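Local coordinates for hyaluronidase-phage associated (Streptococcus pyogenes, PDB 2WB3) that cleaves hyaluronan as a phage tail-fibre lyase, probably helping the phage through the streptococcal hyaluronan capsule, at the interface of chains A and B. Coordinates in Å, arbitrary orientation; residue numbers count along the deposited sequence, not the author numbering. Chains: chain A/B, Hyaluronidase-phage associated.

The interface of chains A and B. Residues chain A 85-86, 91, 94-95; chain B 67-68, 82.
B:Gly82 meets A:Lys94 backbone to backbone: its amide N donates to the carbonyl O of A:Lys94 at 3.2 Å, the N-H pointing fairly straight at the acceptor (154° at the hydrogen). The donor lies in the plane of the carbonyl. Glycine suits this loop position because its bare CA can come up against the carbonyl O of the following residue, A:Met95, without a side chain intervening. A:Lys94 takes part through its main chain, so this bond does not depend on the lysine side chain.

A further polar link is a parallel beta bridge pairing A:Asn86 with B:Asp67. The hydrogen bond from the amide N of B:Ile68 to the carbonyl O of A:Asn86 is weak, 3.1 Å long and bent to 127°. A:Asn86 serves here through its backbone O, so its side-chain type matters little to this bond. The same N-H also makes a weak intrachain bond to the carboxylate OD1 of B:Asp67 at 2.9 Å, so one donor is shared between two acceptors. B:Asp67 turns its CG away from its own backbone N (chi1 -162°), bringing OD1 round towards the next amide and to 3.4 Å from A:Asn86 O. The two oxygens probably repel each other somewhat, which the shared N-H would partly relieve.

Apolar contact centres on B:Ile68, whose beta-branched side chain suits a strand and spreads two arms. Its CG2 methyl lies 4.0 Å from CB of A:Thr91, the side chains crossing at a slant; threonine, compact and beta-branched, sets both CB and OG1 against that methyl. The other arm ends in CD1, 4.0 Å from the CE methyl of A:Met95. That flexible thioether chain bends twice, curling its end round to B:Ile68. A:Ile85 CG2 stands further off, 4.3 Å from the same CD1, as a looser apolar neighbour.

In the triple-stranded beta-helix, strand 64-69 of chain B adjoins strand 83-86 of chain A, while the loop leading into A strand 96-100 meets B:Gly82, between short strands 81 and 83-86, tying neighbouring chains together.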
ATOM      1  N   ILE A  85     -21.260 -15.812  -8.194  1.00 20.69           N
ATOM      2  CA  ILE A  85     -21.178 -14.929  -9.390  1.00 21.42           C
ATOM      3  C   ILE A  85     -22.552 -14.416  -9.749  1.00 22.82           C
ATOM      4  O   ILE A  85     -23.467 -15.180  -9.931  1.00 22.67           O
ATOM      5  CB  ILE A  85     -20.679 -15.698 -10.575  1.00 21.66           C
ATOM      6  CG1 ILE A  85     -19.252 -16.206 -10.343  1.00 21.78           C
ATOM      7  CG2 ILE A  85     -20.650 -14.802 -11.858  1.00 23.16           C
ATOM      8  CD1 ILE A  85     -18.878 -17.231 -11.338  1.00 21.65           C
ATOM      9  N   ASN A  86     -22.702 -13.115  -9.859  1.00 22.44           N
ATOM     10  CA  ASN A  86     -23.987 -12.587 -10.234  1.00 23.04           C
ATOM     11  C   ASN A  86     -23.808 -11.492 -11.281  1.00 23.31           C
ATOM     12  O   ASN A  86     -22.703 -11.053 -11.547  1.00 21.90           O
ATOM     13  CB  ASN A  86     -24.611 -11.964  -9.001  1.00 22.45           C
ATOM     14  CG  ASN A  86     -26.059 -11.536  -9.210  1.00 25.37           C
ATOM     15  OD1 ASN A  86     -26.824 -12.113  -9.992  1.00 23.88           O
ATOM     16  ND2 ASN A  86     -26.447 -10.538  -8.479  1.00 29.06           N
ATOM     17  N   THR A  91     -26.179  -9.946 -17.799  1.00 26.79           N
ATOM     18  CA  THR A  91     -25.130  -9.975 -18.813  1.00 25.47           C
ATOM     19  C   THR A  91     -25.450 -10.954 -19.928  1.00 25.79           C
ATOM     20  O   THR A  91     -26.096 -12.001 -19.713  1.00 26.58           O
ATOM     21  CB  THR A  91     -23.738 -10.293 -18.187  1.00 25.17           C
ATOM     22  OG1 THR A  91     -22.711 -10.124 -19.203  1.00 25.01           O
ATOM     23  CG2 THR A  91     -23.722 -11.701 -17.630  1.00 22.13           C
ATOM     24  N   LYS A  94     -20.704 -15.225 -21.015  0.50 24.44           N
ATOM     25  CA  LYS A  94     -20.608 -16.505 -20.317  0.50 24.43           C
ATOM     26  C   LYS A  94     -20.255 -16.249 -18.854  0.50 24.27           C
ATOM     27  O   LYS A  94     -19.402 -15.438 -18.554  0.50 24.35           O
ATOM     28  CB  LYS A  94     -19.541 -17.380 -21.009  0.50 24.31           C
ATOM     29  CG  LYS A  94     -19.924 -17.760 -22.462  0.50 24.54           C
ATOM     30  CD  LYS A  94     -18.691 -17.855 -23.382  0.50 27.45           C
ATOM     31  CE  LYS A  94     -19.037 -17.729 -24.908  0.50 29.24           C
ATOM     32  NZ  LYS A  94     -18.604 -16.449 -25.591  0.50 30.86           N
ATOM     33  N   MET A  95     -20.924 -16.914 -17.932  1.00 24.32           N
ATOM     34  CA  MET A  95     -20.647 -16.667 -16.517  1.00 23.24           C
ATOM     35  C   MET A  95     -19.296 -17.322 -16.067  1.00 23.17           C
ATOM     36  O   MET A  95     -18.583 -16.786 -15.203  1.00 22.91           O
ATOM     37  CB  MET A  95     -21.819 -17.187 -15.683  1.00 25.60           C
ATOM     38  CG  MET A  95     -23.204 -16.659 -16.134  1.00 24.43           C
ATOM     39  SD  MET A  95     -23.272 -14.861 -16.167  1.00 38.21           S
ATOM     40  CE  MET A  95     -23.201 -14.511 -14.454  1.00 25.39           C
TER
ATOM     41  N   ASP B  67     -19.682  -9.389  -9.228  1.00 20.23           N
ATOM     42  CA  ASP B  67     -20.839  -8.792  -9.889  1.00 22.12           C
ATOM     43  C   ASP B  67     -20.448  -8.182 -11.234  1.00 22.49           C
ATOM     44  O   ASP B  67     -19.384  -7.611 -11.367  1.00 24.73           O
ATOM     45  CB  ASP B  67     -21.444  -7.719  -9.001  1.00 20.69           C
ATOM     46  CG  ASP B  67     -22.869  -7.370  -9.405  1.00 23.98           C
ATOM     47  OD1 ASP B  67     -23.481  -8.039 -10.225  1.00 25.55           O
ATOM     48  OD2 ASP B  67     -23.410  -6.402  -8.871  1.00 26.75           O
ATOM     49  N   ILE B  68     -21.332  -8.306 -12.212  1.00 23.04           N
ATOM     50  CA  ILE B  68     -21.066  -7.883 -13.592  1.00 22.86           C
ATOM     51  C   ILE B  68     -22.190  -6.890 -13.902  1.00 23.04           C
ATOM     52  O   ILE B  68     -23.345  -7.307 -13.972  1.00 22.69           O
ATOM     53  CB  ILE B  68     -21.180  -9.094 -14.485  1.00 23.13           C
ATOM     54  CG1 ILE B  68     -20.198 -10.192 -14.027  1.00 23.37           C
ATOM     55  CG2 ILE B  68     -20.790  -8.740 -15.960  1.00 24.36           C
ATOM     56  CD1 ILE B  68     -20.534 -11.581 -14.654  1.00 26.23           C
ATOM     57  N   GLY B  82     -18.042 -13.632 -16.306  1.00 21.24           N
ATOM     58  CA  GLY B  82     -17.794 -13.694 -14.872  1.00 20.90           C
ATOM     59  C   GLY B  82     -16.369 -14.109 -14.614  1.00 19.42           C
ATOM     60  O   GLY B  82     -15.543 -13.313 -14.228  1.00 18.96           O
TER